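N-acetylglucosamine-6-phosphate deacetylase (Thermotoga maritima, PDB 1O12) probably removes the acetyl group from N-acetylglucosamine-6-phosphate, as a metal-dependent hydrolase that binds one divalent metal cation per subunit. Local coordinates at residues F193-F196 / M197-Y200. Sequence-based numbering, arbitrary orientation.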
ATOM      1  N   PHE A 193       2.222   2.274 -14.692  1.00 40.68           N
ATOM      2  CA  PHE A 193       0.905   2.635 -14.219  1.00 40.85           C
ATOM      3  C   PHE A 193       0.023   3.118 -15.363  1.00 42.37           C
ATOM      4  O   PHE A 193      -1.164   2.770 -15.423  1.00 43.66           O
ATOM      5  CB  PHE A 193       1.019   3.741 -13.184  1.00 40.19           C
ATOM      6  CG  PHE A 193      -0.301   4.282 -12.731  1.00 38.61           C
ATOM      7  CD1 PHE A 193      -1.069   3.589 -11.804  1.00 37.62           C
ATOM      8  CD2 PHE A 193      -0.774   5.489 -13.228  1.00 38.56           C
ATOM      9  CE1 PHE A 193      -2.276   4.081 -11.378  1.00 37.08           C
ATOM     10  CE2 PHE A 193      -1.998   5.999 -12.804  1.00 37.95           C
ATOM     11  CZ  PHE A 193      -2.749   5.289 -11.874  1.00 37.22           C
ATOM     12  N   GLU A 194       0.589   3.906 -16.277  1.00 43.28           N
ATOM     13  CA  GLU A 194      -0.207   4.430 -17.391  1.00 44.46           C
ATOM     14  C   GLU A 194      -0.575   3.371 -18.423  1.00 42.69           C
ATOM     15  O   GLU A 194      -1.638   3.461 -19.045  1.00 39.92           O
ATOM     16  CB  GLU A 194       0.513   5.602 -18.098  1.00 48.78           C
ATOM     17  CG  GLU A 194       0.690   6.887 -17.240  1.00 54.70           C
ATOM     18  CD  GLU A 194      -0.638   7.506 -16.743  1.00 58.65           C
ATOM     19  OE1 GLU A 194      -0.575   8.352 -15.811  1.00 60.48           O
ATOM     20  OE2 GLU A 194      -1.733   7.164 -17.276  1.00 58.95           O
ATOM     21  N   GLU A 195       0.302   2.386 -18.614  1.00 40.06           N
ATOM     22  CA  GLU A 195       0.018   1.340 -19.581  1.00 41.20           C
ATOM     23  C   GLU A 195      -1.088   0.442 -19.064  1.00 40.40           C
ATOM     24  O   GLU A 195      -1.939  -0.020 -19.820  1.00 40.47           O
ATOM     25  CB  GLU A 195       1.267   0.533 -19.894  1.00 42.91           C
ATOM     26  CG  GLU A 195       2.286   1.330 -20.667  1.00 44.38           C
ATOM     27  CD  GLU A 195       3.605   0.598 -20.814  1.00 46.66           C
ATOM     28  OE1 GLU A 195       4.135   0.078 -19.800  1.00 45.06           O
ATOM     29  OE2 GLU A 195       4.115   0.560 -21.958  1.00 48.23           O
ATOM     30  N   PHE A 196      -1.087   0.209 -17.762  1.00 39.72           N
ATOM     31  CA  PHE A 196      -2.140  -0.582 -17.168  1.00 39.11           C
ATOM     32  C   PHE A 196      -3.428   0.230 -17.278  1.00 40.39           C
ATOM     33  O   PHE A 196      -4.476  -0.314 -17.620  1.00 41.21           O
ATOM     34  CB  PHE A 196      -1.841  -0.863 -15.699  1.00 37.87           C
ATOM     35  CG  PHE A 196      -3.008  -1.396 -14.951  1.00 35.09           C
ATOM     36  CD1 PHE A 196      -3.300  -2.746 -14.974  1.00 35.72           C
ATOM     37  CD2 PHE A 196      -3.850  -0.539 -14.274  1.00 33.66           C
ATOM     38  CE1 PHE A 196      -4.429  -3.235 -14.326  1.00 36.79           C
ATOM     39  CE2 PHE A 196      -4.980  -1.013 -13.629  1.00 35.11           C
ATOM     40  CZ  PHE A 196      -5.274  -2.355 -13.650  1.00 36.13           C
HETATM   41  N   MSE A 197      -3.343   1.530 -16.991  1.00 41.46           N
HETATM   42  CA  MSE A 197      -4.508   2.424 -17.048  1.00 43.91           C
HETATM   43  C   MSE A 197      -5.225   2.452 -18.406  1.00 43.94           C
HETATM   44  O   MSE A 197      -6.447   2.692 -18.479  1.00 42.56           O
HETATM   45  CB  MSE A 197      -4.106   3.850 -16.676  1.00 46.00           C
HETATM   46  CG  MSE A 197      -3.858   4.048 -15.204  1.00 52.26           C
HETATM   47 SE   MSE A 197      -5.493   3.847 -14.093  1.00 63.85          SE
HETATM   48  CE  MSE A 197      -6.333   5.574 -14.477  1.00 57.78           C
ATOM     49  N   LYS A 198      -4.465   2.237 -19.474  1.00 42.10           N
ATOM     50  CA  LYS A 198      -5.055   2.217 -20.794  1.00 43.21           C
ATOM     51  C   LYS A 198      -6.081   1.095 -20.778  1.00 42.67           C
ATOM     52  O   LYS A 198      -7.154   1.205 -21.380  1.00 42.31           O
ATOM     53  CB  LYS A 198      -3.988   1.920 -21.846  1.00 46.27           C
ATOM     54  CG  LYS A 198      -3.861   2.962 -22.955  1.00 50.87           C
ATOM     55  CD  LYS A 198      -2.379   3.153 -23.361  1.00 54.03           C
ATOM     56  CE  LYS A 198      -1.544   3.846 -22.255  1.00 54.96           C
ATOM     57  NZ  LYS A 198      -0.058   3.863 -22.520  1.00 55.12           N
ATOM     58  N   PHE A 199      -5.756   0.016 -20.071  1.00 41.08           N
ATOM     59  CA  PHE A 199      -6.667  -1.108 -19.993  1.00 40.20           C
ATOM     60  C   PHE A 199      -7.713  -0.966 -18.915  1.00 39.89           C
ATOM     61  O   PHE A 199      -8.806  -1.490 -19.047  1.00 40.29           O
ATOM     62  CB  PHE A 199      -5.904  -2.413 -19.802  1.00 40.12           C
ATOM     63  CG  PHE A 199      -5.236  -2.892 -21.041  1.00 39.60           C
ATOM     64  CD1 PHE A 199      -4.003  -2.386 -21.417  1.00 40.23           C
ATOM     65  CD2 PHE A 199      -5.855  -3.825 -21.855  1.00 38.58           C
ATOM     66  CE1 PHE A 199      -3.397  -2.811 -22.599  1.00 41.16           C
ATOM     67  CE2 PHE A 199      -5.257  -4.246 -23.027  1.00 38.86           C
ATOM     68  CZ  PHE A 199      -4.025  -3.737 -23.399  1.00 38.93           C
ATOM     69  N   TYR A 200      -7.380  -0.262 -17.844  1.00 40.62           N
ATOM     70  CA  TYR A 200      -8.320  -0.054 -16.762  1.00 40.64           C
ATOM     71  C   TYR A 200      -9.458   0.831 -17.235  1.00 41.77           C
ATOM     72  O   TYR A 200     -10.586   0.671 -16.801  1.00 41.51           O
ATOM     73  CB  TYR A 200      -7.631   0.620 -15.591  1.00 40.76           C
ATOM     74  CG  TYR A 200      -8.577   0.999 -14.475  1.00 40.66           C
ATOM     75  CD1 TYR A 200      -9.080   0.025 -13.601  1.00 38.76           C
ATOM     76  CD2 TYR A 200      -8.958   2.345 -14.276  1.00 39.96           C
ATOM     77  CE1 TYR A 200      -9.929   0.368 -12.548  1.00 39.34           C
ATOM     78  CE2 TYR A 200      -9.813   2.706 -13.218  1.00 38.44           C
ATOM     79  CZ  TYR A 200     -10.286   1.712 -12.361  1.00 40.66           C
ATOM     80  OH  TYR A 200     -11.078   2.051 -11.291  1.00 41.31           O
TER
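Met197, a selenomethionine in this crystal, lies alongside Phe193 one helical turn earlier, the two side chains running the same way. Met197 CB rests by the carbonyl oxygens of Phe193 and Glu194, 3.4 Å from Phe193 O. Met197 CG, set beside the backbone N and anti to the carbonyl carbon (chi1 -74°), also lies close to Phe193 O and comes over one face of the Phe193 ring, offset toward the rim and 3.8 Å from the ring centroid, in a CH-pi contact. A further bend at chi2 carries Met197 SE obliquely past the same ring, 3.8 Å from Phe193 CZ, which makes this a Met-aromatic pair. The unbranched, flexible chain of methionine, here carrying selenium in place of sulfur, suits this place because it can fold down along a flat ring. Were Phe193 replaced by alanine, Met197 CG and SE would probably lose the aromatic face they pack on, and that chain would be left freer to turn.

Beneath the side chains runs helical backbone bonding: Met197 N donates to Phe193 O at 3.0 Å, and Tyr200 N to Phe196 O at 2.9 Å. Lys198 N makes only weak bonds, to the carbonyls of Glu194 and Glu195. Phe196 meets the next turn through CE2, 3.7 Å from Tyr200 CB; the tyrosine hydroxyl, a polar end on a largely apolar ring, is hydrogen-bonded to Asp233. Glu194 and Lys198, both exposed, suit the solvent side.

The short helix 193-200 belongs to the TIM-barrel amidohydrolase domain and follows strand 183-186. Large, flat apolar rings suit its buried side: Phe193 and Phe196 both pack on helix 223-230, while Phe199 meets the ring of Phe164, at the end of strand 159-164. Phe193 also touches Glu248 of the second subunit, bringing this helix to the dimer interface.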